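Long-range contacts in putative glycoside hydrolase (Parabacteroides distasonis ATCC 8503, PDB 3GYC), which probably hydrolyses glycosidic bonds as a cellulase-like TIM-barrel enzyme, although its substrate is unknown: residues 289-294 / 335-340; 229-234 / 299-304; 94-99 / 142-147; 108-113 / 150-155; 34-39 / 350-355. All coordinates share one frame; numbering follows the deposited sequence.

Interaction 1: residues 289-294 / 335-340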
# COMPACT_ATOMS: atom_id res chain seq x y z
N LEU A 289 -12.81 12.73 -7.40
CA LEU A 289 -13.67 11.68 -7.97
C LEU A 289 -13.71 10.46 -7.03
O LEU A 289 -14.80 9.94 -6.70
CB LEU A 289 -13.21 11.29 -9.37
CG LEU A 289 -14.01 10.20 -10.10
CD1 LEU A 289 -15.52 10.53 -10.25
CD2 LEU A 289 -13.38 9.91 -11.44
N MSE A 290 -12.53 10.02 -6.58
CA MSE A 290 -12.47 8.87 -5.65
C MSE A 290 -13.27 9.16 -4.39
O MSE A 290 -14.05 8.33 -3.94
CB MSE A 290 -11.01 8.54 -5.31
CG MSE A 290 -10.80 7.36 -4.35
SE MSE A 290 -11.20 5.61 -5.11
CE MSE A 290 -13.08 5.38 -4.66
N ALA A 291 -13.08 10.33 -3.79
CA ALA A 291 -13.81 10.70 -2.58
C ALA A 291 -15.32 10.63 -2.82
O ALA A 291 -16.07 10.17 -1.96
CB ALA A 291 -13.38 12.09 -2.08
N SER A 292 -15.77 11.04 -4.02
CA SER A 292 -17.19 11.04 -4.35
C SER A 292 -17.80 9.67 -4.38
O SER A 292 -18.94 9.48 -3.98
CB SER A 292 -17.42 11.64 -5.74
OG SER A 292 -17.53 13.03 -5.64
N VAL A 293 -17.06 8.76 -4.97
CA VAL A 293 -17.48 7.39 -5.12
C VAL A 293 -17.52 6.76 -3.73
O VAL A 293 -18.47 6.04 -3.38
CB VAL A 293 -16.49 6.62 -6.05
CG1 VAL A 293 -16.72 5.12 -5.95
CG2 VAL A 293 -16.63 7.13 -7.50
N ALA A 294 -16.51 7.06 -2.92
CA ALA A 294 -16.46 6.51 -1.57
C ALA A 294 -17.60 7.03 -0.71
O ALA A 294 -18.15 6.30 0.14
CB ALA A 294 -15.12 6.81 -0.91
N ALA A 335 -6.86 14.72 2.26
CA ALA A 335 -7.20 14.95 3.65
C ALA A 335 -8.43 15.86 3.79
O ALA A 335 -9.27 15.66 4.66
CB ALA A 335 -6.01 15.53 4.40
N ARG A 336 -8.56 16.84 2.92
CA ARG A 336 -9.63 17.80 3.04
C ARG A 336 -11.02 17.23 2.69
O ARG A 336 -12.03 17.73 3.15
CB ARG A 336 -9.29 19.05 2.21
CG ARG A 336 -10.07 20.25 2.62
CD ARG A 336 -9.69 21.51 1.85
NE ARG A 336 -8.46 22.18 2.29
CZ ARG A 336 -7.35 22.25 1.58
NH1 ARG A 336 -7.31 21.68 0.39
NH2 ARG A 336 -6.30 22.91 2.03
N THR A 337 -11.08 16.16 1.90
CA THR A 337 -12.38 15.57 1.51
C THR A 337 -13.17 14.90 2.64
O THR A 337 -14.38 14.76 2.53
CB THR A 337 -12.22 14.47 0.46
OG1 THR A 337 -11.58 13.34 1.06
CG2 THR A 337 -11.45 15.02 -0.75
N GLY A 338 -12.48 14.47 3.68
CA GLY A 338 -13.12 13.78 4.81
C GLY A 338 -13.36 12.30 4.60
O GLY A 338 -13.82 11.61 5.51
N MSE A 339 -13.04 11.77 3.42
CA MSE A 339 -13.26 10.35 3.15
C MSE A 339 -12.08 9.45 3.50
O MSE A 339 -12.24 8.24 3.54
CB MSE A 339 -13.67 10.16 1.70
CG MSE A 339 -14.99 10.86 1.35
SE MSE A 339 -16.48 10.41 2.42
CE MSE A 339 -16.14 8.48 2.54
N TRP A 340 -10.90 10.02 3.73
CA TRP A 340 -9.73 9.19 4.02
C TRP A 340 -9.52 9.00 5.51
O TRP A 340 -9.54 9.95 6.26
CB TRP A 340 -8.48 9.79 3.37
CG TRP A 340 -8.16 9.30 1.96
CD1 TRP A 340 -7.27 8.34 1.65
CD2 TRP A 340 -8.65 9.81 0.71
NE1 TRP A 340 -7.21 8.15 0.31
CE2 TRP A 340 -8.04 9.05 -0.30
CE3 TRP A 340 -9.57 10.81 0.35
CZ2 TRP A 340 -8.29 9.25 -1.64
CZ3 TRP A 340 -9.82 11.01 -1.00
CH2 TRP A 340 -9.19 10.23 -1.98

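Interaction 2: residues 229-234 / 299-304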
# COMPACT_ATOMS: atom_id res chain seq x y z
N ASP A 229 -14.67 -3.73 3.27
CA ASP A 229 -14.92 -2.87 4.46
C ASP A 229 -14.34 -1.46 4.29
O ASP A 229 -14.70 -0.53 5.03
CB ASP A 229 -14.32 -3.53 5.71
CG ASP A 229 -15.06 -4.81 6.14
OD1 ASP A 229 -16.31 -4.88 5.91
OD2 ASP A 229 -14.43 -5.75 6.75
N LEU A 230 -13.37 -1.34 3.38
CA LEU A 230 -12.70 -0.09 3.04
C LEU A 230 -12.09 -0.20 1.65
O LEU A 230 -11.99 -1.30 1.10
CB LEU A 230 -11.60 0.25 4.04
CG LEU A 230 -10.47 -0.73 4.26
CD1 LEU A 230 -9.09 -0.06 4.37
CD2 LEU A 230 -10.73 -1.64 5.48
N TYR A 231 -11.66 0.91 1.08
CA TYR A 231 -10.99 0.86 -0.19
C TYR A 231 -9.57 1.40 0.05
O TYR A 231 -9.40 2.45 0.71
CB TYR A 231 -11.67 1.69 -1.31
CG TYR A 231 -13.15 1.53 -1.52
CD1 TYR A 231 -13.81 0.34 -1.23
CD2 TYR A 231 -13.89 2.57 -2.09
CE1 TYR A 231 -15.18 0.22 -1.44
CE2 TYR A 231 -15.25 2.44 -2.33
CZ TYR A 231 -15.88 1.27 -2.02
OH TYR A 231 -17.21 1.18 -2.24
N GLU A 232 -8.57 0.66 -0.44
CA GLU A 232 -7.18 1.10 -0.39
C GLU A 232 -6.85 1.32 -1.86
O GLU A 232 -6.66 0.36 -2.57
CB GLU A 232 -6.28 0.06 0.30
CG GLU A 232 -4.99 0.65 0.95
CD GLU A 232 -3.75 0.69 0.06
OE1 GLU A 232 -3.30 -0.39 -0.38
OE2 GLU A 232 -3.16 1.78 -0.13
N HIS A 233 -6.84 2.57 -2.32
CA HIS A 233 -6.68 2.84 -3.73
C HIS A 233 -5.40 3.60 -3.99
O HIS A 233 -5.08 4.56 -3.29
CB HIS A 233 -7.88 3.59 -4.30
CG HIS A 233 -8.10 3.27 -5.75
ND1 HIS A 233 -8.88 2.21 -6.15
CD2 HIS A 233 -7.54 3.78 -6.86
CE1 HIS A 233 -8.83 2.12 -7.47
NE2 HIS A 233 -8.01 3.06 -7.92
N HIS A 234 -4.63 3.13 -4.97
CA HIS A 234 -3.34 3.73 -5.28
C HIS A 234 -3.54 4.76 -6.38
O HIS A 234 -4.16 4.47 -7.39
CB HIS A 234 -2.34 2.64 -5.67
CG HIS A 234 -2.17 1.57 -4.63
ND1 HIS A 234 -1.48 0.40 -4.87
CD2 HIS A 234 -2.63 1.49 -3.35
CE1 HIS A 234 -1.47 -0.33 -3.76
NE2 HIS A 234 -2.18 0.29 -2.83
N ARG A 299 -17.95 4.19 2.24
CA ARG A 299 -16.79 3.39 2.61
C ARG A 299 -15.60 4.28 2.90
O ARG A 299 -15.40 5.28 2.20
CB ARG A 299 -16.45 2.41 1.49
CG ARG A 299 -17.44 1.29 1.34
CD ARG A 299 -17.42 0.39 2.56
NE ARG A 299 -18.30 -0.77 2.42
CZ ARG A 299 -19.61 -0.75 2.65
NH1 ARG A 299 -20.23 0.37 2.99
NH2 ARG A 299 -20.29 -1.87 2.53
N PRO A 300 -14.79 3.91 3.91
CA PRO A 300 -13.61 4.71 4.21
C PRO A 300 -12.52 4.44 3.20
O PRO A 300 -12.48 3.38 2.60
CB PRO A 300 -13.20 4.27 5.60
CG PRO A 300 -13.89 3.01 5.87
CD PRO A 300 -15.06 2.89 4.94
N LEU A 301 -11.66 5.42 3.01
CA LEU A 301 -10.56 5.30 2.09
C LEU A 301 -9.21 5.31 2.77
O LEU A 301 -9.00 6.01 3.77
CB LEU A 301 -10.58 6.45 1.08
CG LEU A 301 -11.69 6.42 0.05
CD1 LEU A 301 -11.59 7.64 -0.88
CD2 LEU A 301 -11.63 5.11 -0.73
N VAL A 302 -8.30 4.52 2.22
CA VAL A 302 -6.91 4.55 2.61
C VAL A 302 -6.09 4.62 1.31
O VAL A 302 -6.44 3.97 0.34
CB VAL A 302 -6.44 3.30 3.47
CG1 VAL A 302 -4.90 3.35 3.69
CG2 VAL A 302 -7.17 3.21 4.81
N THR A 303 -5.02 5.40 1.28
CA THR A 303 -4.11 5.44 0.14
C THR A 303 -2.70 5.37 0.70
O THR A 303 -2.33 6.19 1.54
CB THR A 303 -4.32 6.69 -0.80
OG1 THR A 303 -5.58 6.59 -1.49
CG2 THR A 303 -3.18 6.79 -1.86
N THR A 304 -1.92 4.35 0.30
CA THR A 304 -0.53 4.19 0.75
C THR A 304 0.46 4.28 -0.41
O THR A 304 1.67 4.32 -0.18
CB THR A 304 -0.32 2.83 1.49
OG1 THR A 304 -0.52 1.75 0.57
CG2 THR A 304 -1.27 2.71 2.71

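Interaction 3: residues 94-99 / 142-147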
# COMPACT_ATOMS: atom_id res chain seq x y z
N PRO A 94 10.04 -15.20 14.38
CA PRO A 94 9.31 -14.16 15.15
C PRO A 94 9.51 -12.70 14.73
O PRO A 94 9.00 -11.80 15.41
CB PRO A 94 9.81 -14.39 16.59
CG PRO A 94 11.24 -14.88 16.39
CD PRO A 94 11.17 -15.77 15.16
N ASN A 95 10.27 -12.44 13.68
CA ASN A 95 10.51 -11.06 13.18
C ASN A 95 9.25 -10.22 13.01
O ASN A 95 9.24 -9.06 13.44
CB ASN A 95 11.32 -11.03 11.89
CG ASN A 95 12.80 -11.13 12.14
OD1 ASN A 95 13.25 -10.90 13.25
ND2 ASN A 95 13.60 -11.49 11.08
N LEU A 96 8.17 -10.81 12.50
CA LEU A 96 6.94 -10.05 12.32
C LEU A 96 6.38 -9.64 13.67
O LEU A 96 6.07 -8.46 13.89
CB LEU A 96 5.90 -10.83 11.49
CG LEU A 96 4.53 -10.19 11.35
CD1 LEU A 96 4.62 -8.76 10.66
CD2 LEU A 96 3.54 -11.12 10.64
N ASN A 97 6.28 -10.59 14.59
CA ASN A 97 5.75 -10.25 15.91
C ASN A 97 6.66 -9.27 16.67
O ASN A 97 6.15 -8.43 17.46
CB ASN A 97 5.40 -11.50 16.70
CG ASN A 97 4.11 -12.18 16.20
OD1 ASN A 97 3.52 -11.82 15.16
ND2 ASN A 97 3.65 -13.14 16.95
N LEU A 98 7.98 -9.38 16.44
CA LEU A 98 8.94 -8.43 17.04
C LEU A 98 8.67 -7.04 16.51
O LEU A 98 8.58 -6.11 17.28
CB LEU A 98 10.41 -8.84 16.84
CG LEU A 98 10.92 -9.99 17.74
CD1 LEU A 98 12.29 -10.60 17.26
CD2 LEU A 98 10.99 -9.60 19.21
N PHE A 99 8.58 -6.91 15.19
CA PHE A 99 8.27 -5.65 14.55
C PHE A 99 6.93 -5.07 15.02
O PHE A 99 6.85 -3.85 15.34
CB PHE A 99 8.29 -5.82 13.02
CG PHE A 99 8.05 -4.52 12.28
CD1 PHE A 99 9.10 -3.61 12.15
CD2 PHE A 99 6.80 -4.18 11.82
CE1 PHE A 99 8.90 -2.40 11.51
CE2 PHE A 99 6.61 -2.99 11.17
CZ PHE A 99 7.68 -2.09 11.05
N ARG A 142 -3.67 -15.91 13.39
CA ARG A 142 -3.51 -16.69 14.63
C ARG A 142 -2.06 -16.56 15.16
O ARG A 142 -1.86 -16.47 16.36
CB ARG A 142 -3.94 -18.17 14.42
CG ARG A 142 -4.25 -18.96 15.68
N SER A 143 -1.07 -16.52 14.27
CA SER A 143 0.34 -16.33 14.70
C SER A 143 0.53 -14.98 15.40
O SER A 143 1.30 -14.88 16.36
CB SER A 143 1.38 -16.48 13.54
OG SER A 143 1.51 -15.34 12.69
N ILE A 144 -0.21 -13.97 14.96
CA ILE A 144 -0.15 -12.62 15.56
C ILE A 144 -0.92 -12.62 16.88
O ILE A 144 -0.47 -12.08 17.88
CB ILE A 144 -0.72 -11.59 14.59
CG1 ILE A 144 0.22 -11.50 13.37
CG2 ILE A 144 -0.94 -10.25 15.31
CD1 ILE A 144 -0.25 -10.65 12.23
N GLU A 145 -2.07 -13.27 16.88
CA GLU A 145 -2.87 -13.32 18.09
C GLU A 145 -2.14 -14.14 19.21
O GLU A 145 -2.39 -13.94 20.40
CB GLU A 145 -4.23 -13.93 17.72
CG GLU A 145 -5.41 -13.50 18.56
CD GLU A 145 -6.74 -14.08 18.06
OE1 GLU A 145 -6.75 -14.88 17.08
OE2 GLU A 145 -7.80 -13.73 18.65
N GLU A 146 -1.23 -15.04 18.83
CA GLU A 146 -0.48 -15.86 19.83
C GLU A 146 0.28 -14.94 20.80
O GLU A 146 0.33 -15.22 22.00
CB GLU A 146 0.49 -16.85 19.13
CG GLU A 146 1.25 -17.80 20.07
N ASP A 147 0.83 -13.83 20.29
CA ASP A 147 1.58 -12.90 21.13
C ASP A 147 0.75 -11.70 21.54
O ASP A 147 1.29 -10.69 21.98
CB ASP A 147 2.90 -12.47 20.45
CG ASP A 147 3.99 -13.56 20.50
OD1 ASP A 147 3.92 -14.44 21.40
OD2 ASP A 147 4.92 -13.54 19.67

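Interaction 4: residues 108-113 / 150-155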
# COMPACT_ATOMS: atom_id res chain seq x y z
N ILE A 108 1.69 2.77 17.05
CA ILE A 108 1.67 2.78 15.60
C ILE A 108 0.79 1.57 15.26
O ILE A 108 1.00 0.46 15.81
CB ILE A 108 3.07 2.61 14.99
CG1 ILE A 108 3.92 3.88 15.23
CG2 ILE A 108 3.01 2.40 13.53
CD1 ILE A 108 5.39 3.68 15.06
N LYS A 109 -0.22 1.78 14.43
CA LYS A 109 -1.12 0.73 13.99
C LYS A 109 -0.61 0.21 12.63
O LYS A 109 0.05 0.92 11.89
CB LYS A 109 -2.59 1.21 13.90
CG LYS A 109 -3.52 0.72 15.03
CD LYS A 109 -3.38 1.33 16.32
CE LYS A 109 -4.25 0.61 17.41
NZ LYS A 109 -5.76 0.70 17.39
N VAL A 110 -0.88 -1.05 12.35
CA VAL A 110 -0.34 -1.70 11.15
C VAL A 110 -1.38 -2.34 10.24
O VAL A 110 -2.15 -3.19 10.66
CB VAL A 110 0.74 -2.77 11.54
CG1 VAL A 110 1.32 -3.39 10.27
CG2 VAL A 110 1.82 -2.10 12.43
N GLY A 111 -1.38 -1.93 8.99
CA GLY A 111 -2.19 -2.56 7.99
C GLY A 111 -1.38 -3.68 7.34
O GLY A 111 -0.22 -3.47 6.95
N LEU A 112 -1.99 -4.86 7.21
CA LEU A 112 -1.31 -5.97 6.58
C LEU A 112 -1.77 -6.11 5.14
O LEU A 112 -2.96 -5.94 4.82
CB LEU A 112 -1.60 -7.27 7.32
CG LEU A 112 -1.21 -7.30 8.78
CD1 LEU A 112 -1.63 -8.70 9.34
CD2 LEU A 112 0.29 -6.97 9.04
N SER A 113 -0.82 -6.44 4.29
CA SER A 113 -1.08 -6.74 2.90
C SER A 113 -0.07 -7.81 2.49
O SER A 113 0.69 -8.31 3.33
CB SER A 113 -0.87 -5.45 2.06
OG SER A 113 -1.31 -5.63 0.73
N LEU A 150 -3.08 -8.61 18.06
CA LEU A 150 -4.08 -8.39 17.01
C LEU A 150 -4.64 -6.96 17.03
O LEU A 150 -4.98 -6.42 15.99
CB LEU A 150 -5.20 -9.42 17.11
CG LEU A 150 -5.95 -9.77 15.83
CD1 LEU A 150 -4.97 -10.00 14.69
CD2 LEU A 150 -6.85 -11.02 16.09
N ASP A 151 -4.73 -6.34 18.21
CA ASP A 151 -5.22 -4.96 18.31
C ASP A 151 -4.30 -3.93 17.66
O ASP A 151 -4.73 -2.79 17.43
CB ASP A 151 -5.48 -4.59 19.76
CG ASP A 151 -6.57 -5.44 20.37
OD1 ASP A 151 -7.58 -5.70 19.65
OD2 ASP A 151 -6.42 -5.88 21.55
N THR A 152 -3.08 -4.32 17.32
CA THR A 152 -2.16 -3.44 16.58
C THR A 152 -2.47 -3.42 15.08
O THR A 152 -2.05 -2.53 14.39
CB THR A 152 -0.71 -3.89 16.84
OG1 THR A 152 -0.37 -3.58 18.20
CG2 THR A 152 0.26 -3.24 15.88
N ILE A 153 -3.22 -4.42 14.60
CA ILE A 153 -3.54 -4.53 13.21
C ILE A 153 -4.77 -3.66 12.92
O ILE A 153 -5.80 -3.74 13.59
CB ILE A 153 -3.81 -6.00 12.80
CG1 ILE A 153 -2.56 -6.86 13.10
CG2 ILE A 153 -4.26 -6.06 11.33
CD1 ILE A 153 -1.22 -6.35 12.57
N LEU A 154 -4.61 -2.83 11.90
CA LEU A 154 -5.61 -1.84 11.51
C LEU A 154 -6.61 -2.42 10.50
O LEU A 154 -7.81 -2.22 10.60
CB LEU A 154 -4.86 -0.67 10.90
CG LEU A 154 -5.59 0.59 10.58
CD1 LEU A 154 -6.17 1.18 11.89
CD2 LEU A 154 -4.55 1.52 9.87
N TYR A 155 -6.08 -3.14 9.54
CA TYR A 155 -6.87 -3.76 8.50
C TYR A 155 -6.07 -4.87 7.87
O TYR A 155 -4.86 -4.94 8.04
CB TYR A 155 -7.30 -2.74 7.42
CG TYR A 155 -6.20 -2.14 6.56
CD1 TYR A 155 -5.71 -2.84 5.47
CD2 TYR A 155 -5.66 -0.88 6.82
CE1 TYR A 155 -4.71 -2.30 4.65
CE2 TYR A 155 -4.63 -0.35 6.02
CZ TYR A 155 -4.19 -1.06 4.93
OH TYR A 155 -3.23 -0.60 4.08
O HOH W 1 -0.27 -0.57 18.00
O HOH W 2 -7.22 -1.70 17.26

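Interaction 5: residues 34-39 / 350-355. With EDO (1,2-ethanediol), chain C.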
# COMPACT_ATOMS: atom_id res chain seq x y z
N ALA A 34 21.03 -0.65 4.31
CA ALA A 34 19.84 -0.86 3.46
C ALA A 34 18.61 -0.06 3.94
O ALA A 34 17.68 0.19 3.19
CB ALA A 34 19.52 -2.35 3.34
N GLY A 35 18.64 0.38 5.19
CA GLY A 35 17.61 1.22 5.72
C GLY A 35 16.85 0.74 6.91
O GLY A 35 16.44 1.57 7.72
N TYR A 36 16.66 -0.58 7.04
CA TYR A 36 15.82 -1.15 8.06
C TYR A 36 16.50 -2.11 9.04
O TYR A 36 15.84 -2.90 9.67
CB TYR A 36 14.61 -1.79 7.42
CG TYR A 36 13.79 -0.86 6.60
CD1 TYR A 36 14.18 -0.53 5.29
CD2 TYR A 36 12.62 -0.31 7.09
CE1 TYR A 36 13.41 0.33 4.48
CE2 TYR A 36 11.84 0.56 6.30
CZ TYR A 36 12.26 0.89 5.02
OH TYR A 36 11.48 1.76 4.28
N GLU A 37 17.81 -1.96 9.18
CA GLU A 37 18.59 -2.74 10.13
C GLU A 37 18.16 -2.54 11.58
O GLU A 37 18.05 -3.51 12.33
CB GLU A 37 20.06 -2.42 10.01
CG GLU A 37 20.71 -2.84 8.70
CD GLU A 37 22.11 -2.26 8.63
OE1 GLU A 37 22.28 -1.09 8.22
OE2 GLU A 37 23.06 -2.98 9.03
N ASP A 38 17.93 -1.29 11.98
CA ASP A 38 17.55 -0.96 13.37
C ASP A 38 16.12 -0.46 13.38
O ASP A 38 15.85 0.72 13.10
CB ASP A 38 18.52 0.09 13.94
CG ASP A 38 18.27 0.37 15.40
OD1 ASP A 38 17.17 0.02 15.91
OD2 ASP A 38 19.16 0.92 16.06
N TRP A 39 15.19 -1.37 13.66
CA TRP A 39 13.78 -1.03 13.66
C TRP A 39 13.39 0.03 14.70
O TRP A 39 12.51 0.84 14.42
CB TRP A 39 12.88 -2.25 13.87
CG TRP A 39 12.82 -3.23 12.76
CD1 TRP A 39 12.93 -2.98 11.42
CD2 TRP A 39 12.60 -4.64 12.89
NE1 TRP A 39 12.82 -4.16 10.71
CE2 TRP A 39 12.61 -5.19 11.60
CE3 TRP A 39 12.38 -5.48 13.98
CZ2 TRP A 39 12.38 -6.53 11.36
CZ3 TRP A 39 12.17 -6.82 13.74
CH2 TRP A 39 12.18 -7.33 12.45
N GLY A 350 10.19 6.24 3.55
CA GLY A 350 11.01 5.31 4.31
C GLY A 350 12.48 5.68 4.25
O GLY A 350 12.90 6.44 3.38
N PRO A 351 13.29 5.06 5.13
CA PRO A 351 14.68 5.46 5.29
C PRO A 351 15.63 5.19 4.11
O PRO A 351 16.66 5.86 4.02
CB PRO A 351 15.08 4.76 6.59
CG PRO A 351 14.13 3.67 6.77
CD PRO A 351 12.86 4.12 6.18
N GLN A 352 15.25 4.35 3.15
CA GLN A 352 16.09 4.17 1.97
C GLN A 352 15.91 5.24 0.88
O GLN A 352 16.59 5.20 -0.13
CB GLN A 352 15.91 2.77 1.35
CG GLN A 352 14.62 2.50 0.51
CD GLN A 352 13.36 2.16 1.27
OE1 GLN A 352 13.01 2.76 2.32
NE2 GLN A 352 12.64 1.16 0.74
N PHE A 353 14.95 6.16 1.05
CA PHE A 353 14.72 7.25 0.09
C PHE A 353 15.15 8.49 0.86
O PHE A 353 14.33 9.24 1.38
CB PHE A 353 13.26 7.30 -0.36
CG PHE A 353 12.80 6.06 -1.03
CD1 PHE A 353 13.22 5.77 -2.33
CD2 PHE A 353 11.96 5.14 -0.37
CE1 PHE A 353 12.81 4.62 -2.97
CE2 PHE A 353 11.56 3.97 -1.00
CZ PHE A 353 11.98 3.71 -2.30
N ALA A 354 16.48 8.66 0.97
CA ALA A 354 17.06 9.73 1.75
C ALA A 354 16.50 11.10 1.36
O ALA A 354 16.22 11.96 2.23
CB ALA A 354 18.61 9.71 1.63
N GLY A 355 16.28 11.28 0.06
CA GLY A 355 15.78 12.53 -0.50
C GLY A 355 14.38 12.90 -0.04
O GLY A 355 14.03 14.09 -0.02
C1 EDO C . 19.74 6.17 -0.86
O1 EDO C . 21.00 6.76 -1.33
C2 EDO C . 19.81 4.72 -0.37
O2 EDO C . 19.20 3.77 -1.27
O HOH W 3 9.86 0.98 1.81

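Interaction 1: residues 289-294 / 335-340
The methyl group of Ala291 is the centre of this contact, meeting three residues of 335-340 at once. Its CB lies 3.7 Å from Thr337 CB, and the same methyl touches the six-membered part of the indole, 3.9 Å from Trp340 CZ3. Met339, a selenomethionine, passes alongside: its CG approaches the backbone at 3.5 Å from Ala291 O, and bends at chi2 and chi3 carry its terminal methyl a turn further along the helix, where CE rests 4.0 Å from Ala294 CB. Met290, also selenomethionine, crosses the indole at about a right angle with its CG near CZ2 and CH2, before its end leads away toward Tyr220. Behind this first shell, Thr337 OG1 accepts from Met339 N (3.2 Å, 170° at the hydrogen), an ST turn that spans Gly338, whose positive phi takes the chain out of helix 321-337. No hydrogen bond passes between the segments: helix 276-297 meets the end of helix 321-337 and the link into strand 340-343 largely through methyl, methylene and ring carbons, with helix carbonyls touched only by the Met339 chain. The association thus rests on close apolar packing, with Thr337 OG1 and Trp340 NE1 bonded away from the interface, to Ala334 O and Thr303 OG1.

Interaction 2: residues 229-234 / 299-304
Glu232 OE2 accepts two hydrogen bonds from one residue: Thr304 OG1 at 2.7 Å from OE2, coming from above the carboxylate plane, and Thr304 N, nearly along the C-O axis. The other oxygen, OE1, receives His234 NE2 at 2.8 Å, with the acceptor close to the plane of the imidazole. Three donors thus fix the carboxylate, which the bend at chi2 (-91°) swings across to 299-304; they would probably stabilise its ionised form. His234 is positioned in turn by Glu161, bonded to its ND1.

The backbones beneath run parallel, with Tyr231 paired to Leu301 and Glu232 to Val302. Tyr231 N donates to Pro300 O, Val302 N to Tyr231 O at 2.8 Å, and His233 N to Val302 O by a more bent bond (142°). Beyond the last of these, Thr303 OG1 donates to His233 O at 2.8 Å, in the carbonyl plane.

Packing differs between the two faces. Beside Glu232, Leu230 and Val302 lie side by side, Leu230 CD1 3.8 Å from Val302 CG2. On the opposite face Leu301 CD2 presses against Tyr231 CB at 3.5 Å, and Arg299 CB sits over the phenol ring in a CH-pi contact, 3.9 Å from the Tyr231 ring centroid. Strands 231-232 and 301-303 are neighbours in the eight-stranded parallel sheet of the TIM barrel; Met290 and Ala294 of helix 276-297 cover Leu301, helix 384-390 packs on Leu230 and Pro300, and strand 340-343 continues the sheet beyond 301-303.

Interaction 3: residues 94-99 / 142-147
With CG anti to its own carbonyl carbon (chi1 -75°) and the amide scarcely rotated about chi2, Asn97 points its ND2 straight at the C-terminal end of helix 130-146. Asp147 takes up a nearly identical first torsion, which brings OD2 back toward the same nitrogen. ND2 therefore donates twice: to Ser143 O at 3.0 Å, and to Asp147 OD2, also at 3.0 Å. Both bonds are nearly straight, and both acceptors lie close to the amide plane, as the two N-H directions require. The acceptors are met less ideally, since the nitrogen stands above the carbonyl plane of Ser143 and above the carboxylate plane of Asp147, the amide and carboxylate being turned 66° apart. On the other side of the amide, Asn97 OD1 accepts from Gln93 NE2, and Asn97 OD1 lies 3.8 Å from Ile144 CG1. Deeper in, Leu96 reaches across with CG anti to the backbone N, and its CD2 meets Ile144 CD1 at 4.1 Å. The axes of segments 95-99 and 142-146 approach to 10.0 Å and cross at -54°, a separation spanned by Asn97 together with the side chains that meet it. The two helices belong to the outer layer of the barrel: Leu96 also packs on Ile56 of strand 53-57, and the loop residues Leu149 and Leu150 lie against Ile144.

Interaction 4: residues 108-113 / 150-155
This is the parallel strand pairing of a beta-alpha-beta unit in the TIM barrel, strand 109-113 returning through helix 130-146 to strand 153-157. Val110 is paired with Ile153: its N donates to Thr152 O at 2.8 Å, nearly along the C=O axis, and its O accepts from Leu154 N at 2.8 Å, this donor standing well above the carbonyl plane. Leu112 N then donates to Tyr155 O at 3.0 Å. Gly111 CA lies over the centre of the Tyr155 ring, 3.9 Å from the centroid, in a CH-pi contact; a side chain on Gly111 would run into the phenol. A chi1 of 67°, which sets CG between the backbone N and carbonyl carbon, turns the ring over that strand. An alanine in place of Tyr155 would remove the ring and would probably loosen the packing over Gly111. On the other face Ile153 CD1 crosses to Leu112 CD2 at 3.9 Å. At the N-terminal end of the pairing one water links Ile108 O to Thr152 OG1, and another joins Lys109 NZ, also bonded to Arg392 O, to Asp151 O. Strand 53-57 borders 109-113 on its far side, while Leu100 of helix 95-105 and Leu141 and Ile144 of helix 130-146 cover Val110, Ile153 and Leu112.

Interaction 5: residues 34-39 / 350-355
A single tyrosine is gripped here by two consecutive residues in different ways, one over its face and one at its edge. Pro351 crosses the phenol of Tyr36 at about a right angle, with CG 4.0 Å from the ring centroid in a CH-pi contact and CD 3.3 Å from the Tyr36 OH. Gln352 approaches at the rim, its amide turned 87° from the ring plane, and its OE1 accepts from Tyr36 OH at 2.7 Å on a lone pair in the carbonyl plane. For this Gln352 folds back: CG lies between the backbone N and the carbonyl carbon (chi1 77°), and a bend at chi2 (-82°) returns the amide toward the phenol. A water closes a small ring, donating to Tyr36 OH at 3.1 Å and accepting from Gln352 NE2, which also bonds to Asp81 O.

The turn from Gly350 to Phe353 is of type I, and it presents proline and glutamine side by side. A side chain on Gly350 would collide with the phenol oxygen. Gly35, whose positive phi suits glycine, brings its carbonyl O to 3.3 Å from Pro351 CG. A phenylalanine in place of Tyr36 would lose the hydroxyl and would probably leave the Gln352 amide less firmly oriented. A 1,2-ethanediol, probably from the crystallisation liquor, is bonded weakly to Gln352 O.

Within the TIM-barrel fold, the loop between helices 25-28 and 39-48 is thus joined to the turn that follows strand 340-343, the hydrogen bond giving the contact a directional element while the ring face adds apolar area.

Overall arrangement
All five contacts are largely buried, interaction 2 lying nearest the chain's centre and interaction 3 farthest out. Interactions 2 and 4 are strand pairings of one parallel barrel sheet, both rich in backbone hydrogen bonds, and they meet across its interior where Tyr155 packs on Glu232 and Leu230. Interaction 1 is apolar and joins interaction 2 through Met339 O and Leu301 N, whereas interaction 3 relies on a doubly donating asparagine that reaches an exposed aspartate, and touches interaction 4 through Ile144 and Leu112. Interaction 5 binds loops by side chains, about 31 Å between centres from interaction 1 and on the opposite side of the chain's centre; Trp39 links it to helix 95-105 of interaction 3.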